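Local coordinates for protein putative agmatine deiminase (Streptococcus mutans, PDB 2EWO) that probably hydrolyses agmatine to N-carbamoylputrescine and ammonia, as a putative agmatine deiminase of the peptidyl-arginine deiminase family, at residues D224-I238 with E302-V314. Sequence-based numbering, arbitrary orientation.
Sequences DDVACFIRPGEVACI and EMAIASYLNFLIV
The F311 ring meets the hairpin of strands 227-231 and 234-237 at its CZ end. A236 CB lies at the ring's edge, near its plane, while C228 SG comes in obliquely, 3.6 Å from F311 CZ, in a sulfur-aromatic contact. Y308 O and I313 CD1, from the ring's own segment, also sit in plane at its edge. A small methyl and a compact thiol suit this place, since each lets the broad ring come close to the strands. Farther along, the D225 carboxylate and N310 amide planes stand almost perpendicular, 88° apart, with D225 OD1 3.4 Å from N310 ND2.

Between these flat groups L309 fills the centre, where a branched leucine can send one methyl to each strand: CD1 approaches A227 O and C228 SG, whereas CD2 rests 3.7 Å from A236 CB. The I238 and L309 side chains cross at about a right angle, I238 CG2 against L309 CB. Serine's short hydroxyl suits position 307 by serving two partners: chi1 of -177° swings OG toward D225 O, to which it donates in the carbonyl plane at 2.8 Å, and OG accepts a weak bond from L309 N within the type I turn S307-N310.

Within what is probably the pentein alpha/beta-propeller fold, this buried contact joins the hairpin to the loop leading into strand 312-314, which pairs with strand 317-321. Helix 248-259 packs against A227, C237 and I238, while H166 of strand 165-168 touches D224 and C228.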
# COMPACT_ATOMS: atom_id res chain seq x y z
N ASP A 224 -19.63 -26.94 6.24
CA ASP A 224 -19.10 -27.24 4.92
C ASP A 224 -17.86 -28.13 5.03
O ASP A 224 -17.03 -28.18 4.12
CB ASP A 224 -18.78 -25.94 4.16
CG ASP A 224 -17.46 -25.31 4.57
OD1 ASP A 224 -16.99 -25.59 5.69
OD2 ASP A 224 -16.90 -24.51 3.78
N ASP A 225 -17.74 -28.83 6.15
CA ASP A 225 -16.62 -29.73 6.38
C ASP A 225 -17.15 -31.13 6.70
O ASP A 225 -16.51 -32.14 6.42
CB ASP A 225 -15.76 -29.21 7.55
CG ASP A 225 -14.63 -28.29 7.10
OD1 ASP A 225 -14.90 -27.29 6.39
OD2 ASP A 225 -13.46 -28.55 7.45
N VAL A 226 -18.35 -31.18 7.27
CA VAL A 226 -18.94 -32.44 7.66
C VAL A 226 -19.99 -32.99 6.70
O VAL A 226 -20.06 -34.20 6.49
CB VAL A 226 -19.58 -32.33 9.06
CG1 VAL A 226 -18.54 -31.87 10.07
CG2 VAL A 226 -20.74 -31.35 9.01
N ALA A 227 -20.80 -32.12 6.12
CA ALA A 227 -21.86 -32.57 5.22
C ALA A 227 -22.36 -31.47 4.27
O ALA A 227 -21.88 -30.34 4.32
CB ALA A 227 -23.04 -33.10 6.05
N CYS A 228 -23.32 -31.82 3.42
CA CYS A 228 -23.92 -30.89 2.46
C CYS A 228 -25.03 -31.55 1.67
O CYS A 228 -25.29 -32.74 1.82
CB CYS A 228 -22.88 -30.37 1.47
SG CYS A 228 -22.28 -31.63 0.36
N PHE A 229 -25.68 -30.77 0.82
CA PHE A 229 -26.78 -31.26 -0.02
C PHE A 229 -26.28 -31.63 -1.42
O PHE A 229 -25.86 -30.76 -2.19
CB PHE A 229 -27.87 -30.19 -0.12
CG PHE A 229 -28.94 -30.31 0.94
CD1 PHE A 229 -29.95 -31.26 0.82
CD2 PHE A 229 -28.95 -29.46 2.04
CE1 PHE A 229 -30.97 -31.36 1.78
CE2 PHE A 229 -29.95 -29.56 3.01
CZ PHE A 229 -30.97 -30.51 2.88
N ILE A 230 -26.32 -32.91 -1.75
CA ILE A 230 -25.88 -33.35 -3.07
C ILE A 230 -27.02 -33.30 -4.07
O ILE A 230 -26.80 -33.40 -5.28
CB ILE A 230 -25.32 -34.78 -3.03
CG1 ILE A 230 -26.21 -35.64 -2.13
CG2 ILE A 230 -23.87 -34.77 -2.58
CD1 ILE A 230 -25.74 -37.07 -2.01
N ARG A 231 -28.23 -33.13 -3.56
CA ARG A 231 -29.42 -33.06 -4.39
C ARG A 231 -30.55 -32.77 -3.41
O ARG A 231 -30.49 -33.19 -2.25
CB ARG A 231 -29.64 -34.41 -5.08
CG ARG A 231 -30.86 -34.49 -5.98
CD ARG A 231 -30.94 -35.86 -6.66
NE ARG A 231 -29.70 -36.19 -7.37
CZ ARG A 231 -28.68 -36.87 -6.85
NH1 ARG A 231 -28.74 -37.30 -5.60
NH2 ARG A 231 -27.60 -37.12 -7.58
N PRO A 232 -31.60 -32.05 -3.85
CA PRO A 232 -32.71 -31.74 -2.94
C PRO A 232 -33.30 -32.99 -2.31
O PRO A 232 -34.13 -33.68 -2.91
CB PRO A 232 -33.69 -30.98 -3.83
CG PRO A 232 -33.35 -31.44 -5.23
CD PRO A 232 -31.85 -31.54 -5.21
N GLY A 233 -32.88 -33.29 -1.09
CA GLY A 233 -33.35 -34.48 -0.41
C GLY A 233 -32.18 -35.38 -0.04
O GLY A 233 -32.09 -35.87 1.08
N GLU A 234 -31.27 -35.60 -0.99
CA GLU A 234 -30.10 -36.43 -0.74
C GLU A 234 -28.95 -35.54 -0.29
O GLU A 234 -28.77 -34.43 -0.79
CB GLU A 234 -29.71 -37.20 -1.99
CG GLU A 234 -30.78 -38.16 -2.49
CD GLU A 234 -30.35 -38.90 -3.74
OE1 GLU A 234 -29.31 -39.59 -3.69
OE2 GLU A 234 -31.05 -38.79 -4.77
N VAL A 235 -28.16 -36.03 0.66
CA VAL A 235 -27.05 -35.26 1.20
C VAL A 235 -25.76 -36.06 1.30
O VAL A 235 -25.74 -37.24 1.00
CB VAL A 235 -27.41 -34.76 2.61
CG1 VAL A 235 -28.74 -34.04 2.56
CG2 VAL A 235 -27.49 -35.93 3.58
N ALA A 236 -24.68 -35.40 1.68
CA ALA A 236 -23.41 -36.09 1.83
C ALA A 236 -23.07 -36.03 3.30
O ALA A 236 -23.73 -35.33 4.07
CB ALA A 236 -22.33 -35.42 1.01
N CYS A 237 -22.05 -36.78 3.70
CA CYS A 237 -21.64 -36.78 5.09
C CYS A 237 -20.44 -37.68 5.31
O CYS A 237 -20.41 -38.81 4.82
CB CYS A 237 -22.80 -37.23 5.98
SG CYS A 237 -22.45 -37.02 7.73
N ILE A 238 -19.46 -37.18 6.04
CA ILE A 238 -18.27 -37.98 6.33
C ILE A 238 -18.66 -39.10 7.28
O ILE A 238 -19.54 -38.92 8.13
CB ILE A 238 -17.15 -37.13 6.99
CG1 ILE A 238 -17.72 -36.29 8.13
CG2 ILE A 238 -16.46 -36.27 5.94
CD1 ILE A 238 -16.69 -35.45 8.85
N GLU A 302 2.54 -30.23 13.17
CA GLU A 302 1.21 -30.24 13.77
C GLU A 302 0.16 -30.62 12.73
O GLU A 302 0.28 -30.26 11.56
CB GLU A 302 0.90 -28.87 14.37
CG GLU A 302 1.15 -27.70 13.42
CD GLU A 302 1.26 -26.35 14.14
OE1 GLU A 302 2.25 -26.15 14.91
OE2 GLU A 302 0.36 -25.50 13.95
N MSE A 303 -0.85 -31.37 13.16
CA MSE A 303 -1.90 -31.81 12.25
C MSE A 303 -2.80 -30.68 11.78
O MSE A 303 -3.04 -29.72 12.51
CB MSE A 303 -2.76 -32.89 12.93
CG MSE A 303 -1.95 -34.08 13.46
SE MSE A 303 -2.39 -34.54 15.34
CE MSE A 303 -1.03 -33.45 16.28
N ALA A 304 -3.29 -30.83 10.56
CA ALA A 304 -4.17 -29.86 9.92
C ALA A 304 -5.34 -30.61 9.29
O ALA A 304 -5.16 -31.67 8.69
CB ALA A 304 -3.41 -29.08 8.86
N ILE A 305 -6.54 -30.06 9.42
CA ILE A 305 -7.74 -30.67 8.86
C ILE A 305 -7.56 -31.01 7.37
O ILE A 305 -6.87 -30.30 6.64
CB ILE A 305 -8.95 -29.72 9.00
CG1 ILE A 305 -8.91 -29.03 10.37
CG2 ILE A 305 -10.27 -30.49 8.84
CD1 ILE A 305 -8.79 -29.98 11.54
N ALA A 306 -8.17 -32.11 6.94
CA ALA A 306 -8.12 -32.56 5.54
C ALA A 306 -9.39 -33.38 5.29
O ALA A 306 -9.39 -34.60 5.43
CB ALA A 306 -6.87 -33.40 5.27
N SER A 307 -10.48 -32.70 4.92
CA SER A 307 -11.77 -33.33 4.68
C SER A 307 -12.12 -33.40 3.18
O SER A 307 -11.91 -32.43 2.45
CB SER A 307 -12.86 -32.55 5.44
OG SER A 307 -14.13 -33.15 5.32
N TYR A 308 -12.64 -34.54 2.74
CA TYR A 308 -13.00 -34.73 1.33
C TYR A 308 -14.37 -34.10 1.05
O TYR A 308 -14.78 -33.95 -0.10
CB TYR A 308 -13.04 -36.23 0.97
CG TYR A 308 -11.70 -36.93 1.05
CD1 TYR A 308 -10.69 -36.66 0.12
CD2 TYR A 308 -11.42 -37.84 2.08
CE1 TYR A 308 -9.43 -37.27 0.21
CE2 TYR A 308 -10.17 -38.46 2.18
CZ TYR A 308 -9.18 -38.17 1.25
OH TYR A 308 -7.93 -38.76 1.36
N LEU A 309 -15.07 -33.72 2.11
CA LEU A 309 -16.38 -33.11 1.98
C LEU A 309 -16.22 -31.68 1.45
O LEU A 309 -17.20 -31.03 1.06
CB LEU A 309 -17.09 -33.11 3.34
CG LEU A 309 -18.61 -33.21 3.34
CD1 LEU A 309 -19.23 -31.90 2.89
CD2 LEU A 309 -19.05 -34.37 2.45
N ASN A 310 -14.98 -31.21 1.43
CA ASN A 310 -14.66 -29.87 0.95
C ASN A 310 -14.51 -29.88 -0.57
O ASN A 310 -13.43 -29.65 -1.10
CB ASN A 310 -13.35 -29.38 1.59
CG ASN A 310 -13.58 -28.63 2.89
OD1 ASN A 310 -13.82 -27.42 2.89
ND2 ASN A 310 -13.52 -29.35 4.01
N PHE A 311 -15.60 -30.16 -1.26
CA PHE A 311 -15.58 -30.19 -2.72
C PHE A 311 -16.55 -29.14 -3.30
O PHE A 311 -17.56 -28.77 -2.66
CB PHE A 311 -15.90 -31.62 -3.23
CG PHE A 311 -17.19 -32.19 -2.70
CD1 PHE A 311 -18.40 -31.91 -3.33
CD2 PHE A 311 -17.21 -32.94 -1.52
CE1 PHE A 311 -19.60 -32.35 -2.79
CE2 PHE A 311 -18.41 -33.38 -0.98
CZ PHE A 311 -19.61 -33.08 -1.62
N LEU A 312 -16.23 -28.65 -4.49
CA LEU A 312 -17.07 -27.66 -5.13
C LEU A 312 -17.94 -28.35 -6.17
O LEU A 312 -17.48 -29.23 -6.89
CB LEU A 312 -16.21 -26.56 -5.77
CG LEU A 312 -16.89 -25.23 -6.17
CD1 LEU A 312 -17.78 -25.44 -7.35
CD2 LEU A 312 -17.69 -24.67 -4.99
N ILE A 313 -19.21 -27.95 -6.22
CA ILE A 313 -20.18 -28.50 -7.15
C ILE A 313 -20.47 -27.57 -8.32
O ILE A 313 -21.44 -26.81 -8.28
CB ILE A 313 -21.53 -28.81 -6.45
CG1 ILE A 313 -21.32 -29.81 -5.32
CG2 ILE A 313 -22.54 -29.34 -7.46
CD1 ILE A 313 -20.70 -31.13 -5.77
N VAL A 314 -19.64 -27.60 -9.36
CA VAL A 314 -19.90 -26.75 -10.52
C VAL A 314 -20.94 -27.51 -11.35
O VAL A 314 -21.40 -28.59 -10.95
CB VAL A 314 -18.62 -26.53 -11.36
CG1 VAL A 314 -17.47 -26.21 -10.44
CG2 VAL A 314 -18.31 -27.75 -12.20